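Local coordinates for peptide ABC transporter, peptide-binding protein (Thermus thermophilus, PDB 2D5W), which binds oligopeptides, including a pentapeptide, and probably delivers them to an ABC transporter for uptake into the cell, at residues N6-A12 and V244-R250; S34-Y39 and Y574-A579; R557-Y563 and E581-E585. All coordinates share one frame. Numbering follows the deposited sequence.

Contact 1 (N6-A12 and V244-R250)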
loop_
_atom_site.group_PDB
_atom_site.type_symbol
_atom_site.label_atom_id
_atom_site.label_comp_id
_atom_site.label_asym_id
_atom_site.label_seq_id
_atom_site.Cartn_x
_atom_site.Cartn_y
_atom_site.Cartn_z
ATOM N N ASN A 6 -8.615 27.411 -12.596
ATOM C CA ASN A 6 -9.126 26.711 -11.423
ATOM C C ASN A 6 -8.908 25.202 -11.514
ATOM O O ASN A 6 -9.853 24.413 -11.409
ATOM C CB ASN A 6 -10.615 27.020 -11.251
ATOM C CG ASN A 6 -11.082 26.837 -9.830
ATOM O OD1 ASN A 6 -10.289 26.520 -8.945
ATOM N ND2 ASN A 6 -12.372 27.041 -9.595
ATOM N N SER A 7 -7.653 24.808 -11.702
ATOM C CA SER A 7 -7.298 23.401 -11.812
ATOM C C SER A 7 -6.155 23.031 -10.873
ATOM O O SER A 7 -5.512 23.900 -10.279
ATOM C CB SER A 7 -6.895 23.068 -13.248
ATOM O OG SER A 7 -5.747 23.806 -13.635
ATOM N N LEU A 8 -5.912 21.730 -10.758
ATOM C CA LEU A 8 -4.862 21.191 -9.900
ATOM C C LEU A 8 -4.065 20.111 -10.628
ATOM O O LEU A 8 -4.604 19.051 -10.954
ATOM C CB LEU A 8 -5.488 20.593 -8.638
ATOM C CG LEU A 8 -4.578 19.787 -7.706
ATOM C CD1 LEU A 8 -3.469 20.671 -7.165
ATOM C CD2 LEU A 8 -5.401 19.205 -6.572
ATOM N N VAL A 9 -2.790 20.382 -10.887
ATOM C CA VAL A 9 -1.924 19.420 -11.560
ATOM C C VAL A 9 -1.018 18.786 -10.510
ATOM O O VAL A 9 -0.264 19.479 -9.819
ATOM C CB VAL A 9 -1.060 20.102 -12.647
ATOM C CG1 VAL A 9 -0.096 19.094 -13.262
ATOM C CG2 VAL A 9 -1.956 20.699 -13.722
ATOM N N ILE A 10 -1.109 17.466 -10.393
ATOM C CA ILE A 10 -0.332 16.704 -9.426
ATOM C C ILE A 10 0.692 15.827 -10.134
ATOM O O ILE A 10 0.357 15.097 -11.066
ATOM C CB ILE A 10 -1.262 15.813 -8.572
ATOM C CG1 ILE A 10 -2.289 16.688 -7.849
ATOM C CG2 ILE A 10 -0.450 14.999 -7.582
ATOM C CD1 ILE A 10 -3.400 15.910 -7.166
ATOM N N GLY A 11 1.944 15.906 -9.691
ATOM C CA GLY A 11 2.994 15.110 -10.296
ATOM C C GLY A 11 3.274 13.827 -9.536
ATOM O O GLY A 11 3.372 13.830 -8.305
ATOM N N ALA A 12 3.411 12.729 -10.276
ATOM C CA ALA A 12 3.685 11.420 -9.690
ATOM C C ALA A 12 4.729 10.683 -10.523
ATOM O O ALA A 12 4.853 10.918 -11.725
ATOM C CB ALA A 12 2.396 10.601 -9.622
ATOM N N VAL A 244 -11.050 23.738 -6.823
ATOM C CA VAL A 244 -10.668 23.241 -8.144
ATOM C C VAL A 244 -11.729 22.413 -8.857
ATOM O O VAL A 244 -12.429 21.593 -8.253
ATOM C CB VAL A 244 -9.316 22.476 -8.108
ATOM C CG1 VAL A 244 -8.220 23.403 -7.595
ATOM C CG2 VAL A 244 -9.418 21.233 -7.251
ATOM N N GLN A 245 -11.837 22.644 -10.160
ATOM C CA GLN A 245 -12.830 21.978 -10.994
ATOM C C GLN A 245 -12.252 20.867 -11.853
ATOM O O GLN A 245 -12.995 20.075 -12.437
ATOM C CB GLN A 245 -13.523 23.011 -11.887
ATOM C CG GLN A 245 -14.244 24.113 -11.116
ATOM C CD GLN A 245 -15.312 23.573 -10.185
ATOM O OE1 GLN A 245 -16.204 22.834 -10.606
ATOM N NE2 GLN A 245 -15.230 23.941 -8.912
ATOM N N LYS A 246 -10.929 20.825 -11.937
ATOM C CA LYS A 246 -10.232 19.812 -12.711
ATOM C C LYS A 246 -8.978 19.410 -11.955
ATOM O O LYS A 246 -8.303 20.260 -11.372
ATOM C CB LYS A 246 -9.827 20.358 -14.084
ATOM C CG LYS A 246 -10.981 20.618 -15.034
ATOM C CD LYS A 246 -10.467 21.022 -16.408
ATOM C CE LYS A 246 -11.607 21.239 -17.390
ATOM N NZ LYS A 246 -11.105 21.636 -18.736
ATOM N N VAL A 247 -8.688 18.114 -11.954
ATOM C CA VAL A 247 -7.495 17.578 -11.305
ATOM C C VAL A 247 -6.824 16.676 -12.324
ATOM O O VAL A 247 -7.459 15.780 -12.888
ATOM C CB VAL A 247 -7.829 16.729 -10.059
ATOM C CG1 VAL A 247 -6.546 16.141 -9.474
ATOM C CG2 VAL A 247 -8.549 17.577 -9.020
ATOM N N VAL A 248 -5.546 16.920 -12.573
ATOM C CA VAL A 248 -4.802 16.118 -13.526
ATOM C C VAL A 248 -3.538 15.560 -12.900
ATOM O O VAL A 248 -2.725 16.307 -12.347
ATOM C CB VAL A 248 -4.382 16.947 -14.765
ATOM C CG1 VAL A 248 -3.538 16.094 -15.709
ATOM C CG2 VAL A 248 -5.611 17.474 -15.482
ATOM N N TYR A 249 -3.393 14.242 -12.958
ATOM C CA TYR A 249 -2.188 13.586 -12.471
ATOM C C TYR A 249 -1.293 13.412 -13.691
ATOM O O TYR A 249 -1.731 12.888 -14.717
ATOM C CB TYR A 249 -2.510 12.210 -11.891
ATOM C CG TYR A 249 -2.691 12.192 -10.394
ATOM C CD1 TYR A 249 -1.670 11.738 -9.554
ATOM C CD2 TYR A 249 -3.881 12.626 -9.812
ATOM C CE1 TYR A 249 -1.833 11.715 -8.175
ATOM C CE2 TYR A 249 -4.051 12.608 -8.435
ATOM C CZ TYR A 249 -3.028 12.153 -7.622
ATOM O OH TYR A 249 -3.215 12.136 -6.260
ATOM N N ARG A 250 -0.055 13.884 -13.587
ATOM C CA ARG A 250 0.928 13.756 -14.656
ATOM C C ARG A 250 1.953 12.741 -14.179
ATOM O O ARG A 250 2.476 12.851 -13.070
ATOM C CB ARG A 250 1.612 15.095 -14.931
ATOM C CG ARG A 250 0.792 16.050 -15.778
ATOM C CD ARG A 250 1.575 17.321 -16.057
ATOM N NE ARG A 250 2.862 17.044 -16.688
ATOM C CZ ARG A 250 3.822 17.949 -16.854
ATOM N NH1 ARG A 250 4.964 17.612 -17.438
ATOM N NH2 ARG A 250 3.640 19.193 -16.429
#
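Ile10, Asn6 and Arg250 bury the most surface where strand 7-12 runs beside strand 246-250, the two axes 4.6 Å apart at closest approach and 20° from exactly parallel. Ile10 holds the middle. Its backbone bonds to two residues of the partner strand, Ile10 N to Val248 O (2.8 Å) and Arg250 N to Ile10 O (2.8 Å), which places it opposite Tyr249. On the face they share with Leu8 and Val247, Ile10 CG2 sits over the Tyr249 ring in a CH-pi contact, 4.0 Å from its centroid, while Ile10 CD1 reaches Val247 CG1 at 3.9 Å. The Tyr249 hydroxyl continues to Glu35 of helix 31-40, which covers the Ile10-Tyr249 part of this face. Asn6, with positive phi just after helix 2-5, turns the chain into the strand; its carbonyl O accepts a bond from Gln245 N (2.9 Å), and its OD1 lies 3.4 Å from Val244 CA. At the far end Arg250 O receives Ala12 N (2.9 Å). On the face of Val9 and Val248, Arg250 CD packs on Val9 CG1 at 3.7 Å, and the guanidinium goes on to Ser266. Strand 269-270 borders the other edge of strand 7-12, so the N-terminal strand lies inside a mixed five-stranded sheet backed by a helix, an arrangement consistent with the alpha/beta lobes of periplasmic-type solute-binding proteins.

Contact 2 (S34-Y39 and Y574-A579)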
loop_
_atom_site.group_PDB
_atom_site.type_symbol
_atom_site.label_atom_id
_atom_site.label_comp_id
_atom_site.label_asym_id
_atom_site.label_seq_id
_atom_site.Cartn_x
_atom_site.Cartn_y
_atom_site.Cartn_z
ATOM N N SER A 34 -4.402 3.970 -5.028
ATOM C CA SER A 34 -5.264 4.315 -3.907
ATOM C C SER A 34 -5.362 5.820 -3.691
ATOM O O SER A 34 -6.434 6.340 -3.387
ATOM C CB SER A 34 -4.766 3.641 -2.632
ATOM O OG SER A 34 -5.129 2.273 -2.620
ATOM N N GLU A 35 -4.250 6.527 -3.845
ATOM C CA GLU A 35 -4.266 7.973 -3.656
ATOM C C GLU A 35 -5.182 8.641 -4.677
ATOM O O GLU A 35 -6.030 9.459 -4.325
ATOM C CB GLU A 35 -2.857 8.540 -3.791
ATOM C CG GLU A 35 -2.776 10.021 -3.478
ATOM C CD GLU A 35 -1.418 10.594 -3.805
ATOM O OE1 GLU A 35 -1.215 11.018 -4.960
ATOM O OE2 GLU A 35 -0.550 10.604 -2.910
ATOM N N ILE A 36 -5.010 8.288 -5.945
ATOM C CA ILE A 36 -5.823 8.857 -7.007
ATOM C C ILE A 36 -7.295 8.533 -6.796
ATOM O O ILE A 36 -8.166 9.381 -6.997
ATOM C CB ILE A 36 -5.372 8.324 -8.383
ATOM C CG1 ILE A 36 -4.001 8.905 -8.724
ATOM C CG2 ILE A 36 -6.393 8.684 -9.462
ATOM C CD1 ILE A 36 -3.388 8.337 -9.979
ATOM N N GLU A 37 -7.576 7.309 -6.367
ATOM C CA GLU A 37 -8.960 6.919 -6.173
ATOM C C GLU A 37 -9.693 7.672 -5.074
ATOM O O GLU A 37 -10.919 7.647 -5.034
ATOM C CB GLU A 37 -9.054 5.407 -5.987
ATOM C CG GLU A 37 -8.815 4.690 -7.310
ATOM C CD GLU A 37 -8.972 3.196 -7.232
ATOM O OE1 GLU A 37 -8.870 2.541 -8.294
ATOM O OE2 GLU A 37 -9.190 2.673 -6.120
ATOM N N GLN A 38 -8.969 8.353 -4.189
ATOM C CA GLN A 38 -9.650 9.137 -3.160
ATOM C C GLN A 38 -10.441 10.243 -3.852
ATOM O O GLN A 38 -11.518 10.632 -3.394
ATOM C CB GLN A 38 -8.659 9.796 -2.213
ATOM C CG GLN A 38 -7.856 8.866 -1.352
ATOM C CD GLN A 38 -6.872 9.655 -0.531
ATOM O OE1 GLN A 38 -7.018 9.789 0.684
ATOM N NE2 GLN A 38 -5.878 10.219 -1.200
ATOM N N TYR A 39 -9.897 10.760 -4.949
ATOM C CA TYR A 39 -10.562 11.821 -5.692
ATOM C C TYR A 39 -11.816 11.316 -6.398
ATOM O O TYR A 39 -12.788 12.055 -6.562
ATOM C CB TYR A 39 -9.614 12.421 -6.742
ATOM C CG TYR A 39 -8.461 13.204 -6.159
ATOM C CD1 TYR A 39 -7.337 12.560 -5.638
ATOM C CD2 TYR A 39 -8.515 14.595 -6.085
ATOM C CE1 TYR A 39 -6.297 13.288 -5.051
ATOM C CE2 TYR A 39 -7.486 15.330 -5.502
ATOM C CZ TYR A 39 -6.383 14.672 -4.986
ATOM O OH TYR A 39 -5.385 15.410 -4.390
ATOM N N TYR A 574 -1.472 10.169 3.084
ATOM C CA TYR A 574 -1.250 10.884 1.846
ATOM C C TYR A 574 -2.286 11.981 1.699
ATOM O O TYR A 574 -3.246 12.057 2.470
ATOM C CB TYR A 574 -1.242 9.932 0.636
ATOM C CG TYR A 574 -2.322 8.872 0.568
ATOM C CD1 TYR A 574 -2.119 7.718 -0.188
ATOM C CD2 TYR A 574 -3.545 9.024 1.220
ATOM C CE1 TYR A 574 -3.102 6.742 -0.300
ATOM C CE2 TYR A 574 -4.538 8.050 1.113
ATOM C CZ TYR A 574 -4.307 6.913 0.351
ATOM O OH TYR A 574 -5.281 5.948 0.234
ATOM N N PRO A 575 -2.074 12.888 0.742
ATOM C CA PRO A 575 -3.009 13.986 0.511
ATOM C C PRO A 575 -4.201 13.493 -0.292
ATOM O O PRO A 575 -4.191 12.368 -0.792
ATOM C CB PRO A 575 -2.166 14.985 -0.268
ATOM C CG PRO A 575 -1.295 14.094 -1.089
ATOM C CD PRO A 575 -0.879 13.020 -0.113
ATOM N N GLY A 576 -5.233 14.326 -0.394
ATOM C CA GLY A 576 -6.398 13.962 -1.179
ATOM C C GLY A 576 -7.554 13.299 -0.456
ATOM O O GLY A 576 -8.533 12.912 -1.093
ATOM N N TRP A 577 -7.451 13.173 0.864
ATOM C CA TRP A 577 -8.494 12.552 1.677
ATOM C C TRP A 577 -9.646 13.531 1.937
ATOM O O TRP A 577 -10.682 13.160 2.493
ATOM C CB TRP A 577 -7.892 12.095 3.009
ATOM C CG TRP A 577 -7.144 13.196 3.686
ATOM C CD1 TRP A 577 -5.843 13.559 3.478
ATOM C CD2 TRP A 577 -7.689 14.164 4.586
ATOM N NE1 TRP A 577 -5.548 14.699 4.186
ATOM C CE2 TRP A 577 -6.666 15.093 4.875
ATOM C CE3 TRP A 577 -8.949 14.343 5.173
ATOM C CZ2 TRP A 577 -6.866 16.186 5.728
ATOM C CZ3 TRP A 577 -9.145 15.428 6.017
ATOM C CH2 TRP A 577 -8.108 16.334 6.285
ATOM N N ASN A 578 -9.444 14.781 1.531
ATOM C CA ASN A 578 -10.418 15.866 1.696
ATOM C C ASN A 578 -10.435 16.617 0.369
ATOM O O ASN A 578 -10.511 17.847 0.335
ATOM C CB ASN A 578 -9.935 16.810 2.799
ATOM C CG ASN A 578 -8.605 17.471 2.453
ATOM O OD1 ASN A 578 -7.797 16.910 1.710
ATOM N ND2 ASN A 578 -8.370 18.661 2.995
ATOM N N ALA A 579 -10.386 15.863 -0.723
ATOM C CA ALA A 579 -10.306 16.433 -2.061
ATOM C C ALA A 579 -11.327 17.490 -2.453
ATOM O O ALA A 579 -11.049 18.317 -3.322
ATOM C CB ALA A 579 -10.298 15.310 -3.095
HETATM O O HOH W 1 -11.247 13.099 -1.017
#
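Gln38 leans across from helix 31-40 to the irregular segment 574-579. With chi1 m and chi2 t, its side chain extends so that NE2 bonds Pro575 O at 2.8 Å and also returns to the helix, donating to Glu35 O at 3.2 Å. The same amide nitrogen lies over one face of the Tyr574 ring. Tyr574, chi1 p, swings its ring against the helix, where Glu35 CA makes an off-centre CH-pi contact 4.2 Å from the ring centroid. Tyr39, chi1 m, starts sideways but carries its ring to Ala579, CD2 to CB 3.6 Å, and its OH to 3.7 Å from Gly576 CA. A CB on Gly576 would clash with Tyr39 CE1 and, at these backbone angles, jam against Pro575 O. A water accepts from Ala579 N (2.9 Å) and lies 2.7 Å from Gly576 O. Ser34 and Tyr574 pack on a basic side chain of the bound peptide. One glutamine amide thus donates to a loop carbonyl and a helix carbonyl, coupling two segments that border the peptide.

Contact 3 (R557-Y563 and E581-E585)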
loop_
_atom_site.group_PDB
_atom_site.type_symbol
_atom_site.label_atom_id
_atom_site.label_comp_id
_atom_site.label_asym_id
_atom_site.label_seq_id
_atom_site.Cartn_x
_atom_site.Cartn_y
_atom_site.Cartn_z
ATOM N N ARG A 557 2.522 24.431 -4.488
ATOM C CA ARG A 557 2.526 25.804 -4.971
ATOM C C ARG A 557 1.867 26.740 -3.971
ATOM O O ARG A 557 0.840 26.411 -3.373
ATOM C CB ARG A 557 1.790 25.920 -6.306
ATOM C CG ARG A 557 2.013 27.270 -6.988
ATOM C CD ARG A 557 1.058 27.509 -8.142
ATOM N NE ARG A 557 1.100 26.454 -9.152
ATOM C CZ ARG A 557 2.091 26.268 -10.019
ATOM N NH1 ARG A 557 3.151 27.067 -10.018
ATOM N NH2 ARG A 557 2.015 25.284 -10.902
ATOM N N LYS A 558 2.459 27.913 -3.790
ATOM C CA LYS A 558 1.889 28.883 -2.873
ATOM C C LYS A 558 0.504 29.260 -3.376
ATOM O O LYS A 558 0.282 29.390 -4.580
ATOM C CB LYS A 558 2.802 30.106 -2.766
ATOM C CG LYS A 558 4.109 29.772 -2.054
ATOM C CD LYS A 558 5.042 30.955 -1.928
ATOM C CE LYS A 558 6.287 30.568 -1.144
ATOM N NZ LYS A 558 5.994 30.215 0.279
ATOM N N GLY A 559 -0.436 29.393 -2.448
ATOM C CA GLY A 559 -1.796 29.738 -2.819
ATOM C C GLY A 559 -2.745 28.550 -2.779
ATOM O O GLY A 559 -3.957 28.728 -2.673
ATOM N N LEU A 560 -2.205 27.336 -2.865
ATOM C CA LEU A 560 -3.034 26.132 -2.828
ATOM C C LEU A 560 -3.256 25.736 -1.378
ATOM O O LEU A 560 -2.300 25.494 -0.647
ATOM C CB LEU A 560 -2.348 24.976 -3.566
ATOM C CG LEU A 560 -3.195 23.701 -3.689
ATOM C CD1 LEU A 560 -4.342 23.942 -4.663
ATOM C CD2 LEU A 560 -2.334 22.544 -4.175
ATOM N N VAL A 561 -4.512 25.670 -0.952
ATOM C CA VAL A 561 -4.793 25.295 0.426
ATOM C C VAL A 561 -5.542 23.980 0.575
ATOM O O VAL A 561 -6.251 23.527 -0.336
ATOM C CB VAL A 561 -5.580 26.398 1.182
ATOM C CG1 VAL A 561 -4.704 27.629 1.354
ATOM C CG2 VAL A 561 -6.857 26.737 0.439
ATOM N N ASN A 562 -5.349 23.387 1.748
ATOM C CA ASN A 562 -5.954 22.132 2.160
ATOM C C ASN A 562 -5.387 20.868 1.517
ATOM O O ASN A 562 -5.912 19.774 1.721
ATOM C CB ASN A 562 -7.476 22.214 2.005
ATOM C CG ASN A 562 -8.070 23.333 2.841
ATOM O OD1 ASN A 562 -7.556 23.652 3.915
ATOM N ND2 ASN A 562 -9.152 23.932 2.359
ATOM N N TYR A 563 -4.310 21.025 0.749
ATOM C CA TYR A 563 -3.625 19.882 0.141
ATOM C C TYR A 563 -2.616 19.541 1.235
ATOM O O TYR A 563 -1.450 19.939 1.174
ATOM C CB TYR A 563 -2.895 20.299 -1.138
ATOM C CG TYR A 563 -2.315 19.130 -1.907
ATOM C CD1 TYR A 563 -3.078 18.450 -2.856
ATOM C CD2 TYR A 563 -1.022 18.675 -1.654
ATOM C CE1 TYR A 563 -2.568 17.342 -3.534
ATOM C CE2 TYR A 563 -0.502 17.568 -2.323
ATOM C CZ TYR A 563 -1.280 16.906 -3.259
ATOM O OH TYR A 563 -0.777 15.804 -3.910
ATOM N N GLU A 581 -12.280 20.025 -0.757
ATOM C CA GLU A 581 -11.982 21.358 -0.233
ATOM C C GLU A 581 -10.603 21.882 -0.613
ATOM O O GLU A 581 -10.126 22.859 -0.038
ATOM C CB GLU A 581 -12.165 21.393 1.291
ATOM C CG GLU A 581 -11.494 20.259 2.037
ATOM C CD GLU A 581 -11.692 20.340 3.543
ATOM O OE1 GLU A 581 -12.773 20.778 3.991
ATOM O OE2 GLU A 581 -10.769 19.946 4.279
ATOM N N ILE A 582 -9.963 21.238 -1.581
ATOM C CA ILE A 582 -8.657 21.688 -2.040
ATOM C C ILE A 582 -8.898 22.776 -3.082
ATOM O O ILE A 582 -9.679 22.600 -4.018
ATOM C CB ILE A 582 -7.848 20.521 -2.649
ATOM C CG1 ILE A 582 -7.552 19.487 -1.555
ATOM C CG2 ILE A 582 -6.559 21.048 -3.273
ATOM C CD1 ILE A 582 -6.895 18.214 -2.046
ATOM N N GLY A 583 -8.242 23.916 -2.907
ATOM C CA GLY A 583 -8.442 24.999 -3.848
ATOM C C GLY A 583 -7.472 26.150 -3.696
ATOM O O GLY A 583 -6.606 26.146 -2.822
ATOM N N TRP A 584 -7.644 27.142 -4.560
ATOM C CA TRP A 584 -6.800 28.324 -4.578
ATOM C C TRP A 584 -7.404 29.442 -3.736
ATOM O O TRP A 584 -8.568 29.801 -3.915
ATOM C CB TRP A 584 -6.621 28.789 -6.023
ATOM C CG TRP A 584 -6.002 27.739 -6.901
ATOM C CD1 TRP A 584 -6.639 26.925 -7.794
ATOM C CD2 TRP A 584 -4.622 27.353 -6.918
ATOM N NE1 TRP A 584 -5.739 26.054 -8.367
ATOM C CE2 TRP A 584 -4.496 26.295 -7.844
ATOM C CE3 TRP A 584 -3.483 27.798 -6.237
ATOM C CZ2 TRP A 584 -3.271 25.674 -8.107
ATOM C CZ3 TRP A 584 -2.264 27.181 -6.498
ATOM C CH2 TRP A 584 -2.170 26.129 -7.426
ATOM N N GLU A 585 -6.617 29.995 -2.821
ATOM C CA GLU A 585 -7.121 31.063 -1.967
ATOM C C GLU A 585 -7.620 32.270 -2.758
ATOM O O GLU A 585 -8.594 32.910 -2.359
ATOM C CB GLU A 585 -6.051 31.499 -0.963
ATOM C CG GLU A 585 -5.585 30.373 -0.058
ATOM C CD GLU A 585 -4.739 30.854 1.105
ATOM O OE1 GLU A 585 -5.295 31.053 2.206
ATOM O OE2 GLU A 585 -3.518 31.035 0.917
#
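Leu560 and Trp584 form the apolar centre, facing each other as a non-hydrogen-bonded pair with CA atoms 4.7 Å apart. Leu560 CD1 stands almost on the normal of the Trp584 six-membered ring, 3.9 Å from its centroid, in a CH-pi contact, and Leu560 CB touches Trp584 CZ3 at 3.7 Å. Ile582 widens this patch, its CG2 meeting Leu560 CD1 and its CD1 meeting Tyr563 CD1, both at 3.9 Å. Leu8 of strand 7-12 packs on Leu560 and Ile582, and the indole NE1 bonds Ser7 O. The backbones make a short two-stranded antiparallel sheet, 560-561 with 583-584, whose intervening residues form a long loop without helix or strand. Val561 and Gly583 are its hydrogen-bonded pair: Val561 N to Gly583 O is 2.8 Å, and Gly583 N to Val561 O a longer 3.3 Å. Before the strand, a type II beta turn from Arg557 to Leu560 puts Gly559 at positive phi and offers Gly559 O to Glu585 N at 3.0 Å. Beyond the other end, Asn562, also at positive phi, sends ND2 to Glu581 O at 2.8 Å, while its OD1 accepts from the backbone of Lys592 and Trp593. Farther out, Val561 CG1 and Glu585 CG come unusually close, 3.2 Å, and Arg557 CD lies 3.6 Å from Trp584 CH2, its guanidinium paired with Asp268 in a salt bridge.

Overall arrangement
The three contacts lie on the same side of the chain's centre, contact 2 nearest it at about 13 Å and contact 3 farthest at about 26 Å, measured between centres. Contacts 1 and 2 are buried; contact 3 is partly so, with exposed charged residues at its margin. Regular parallel backbone bonding dominates contact 1, a glutamine side chain joins helix to loop in contact 2, and contact 3 mixes sparse antiparallel bonds with indole packing. Contacts 2 and 3 draw on one C-terminal stretch, 574-579 falling, in sequence, between the two strands of contact 3. Tyr249 OH to Glu35 OE1 (2.6 Å) links contacts 1 and 2, and Asn578 ND2 to Asn562 O (3.0 Å) links contacts 2 and 3.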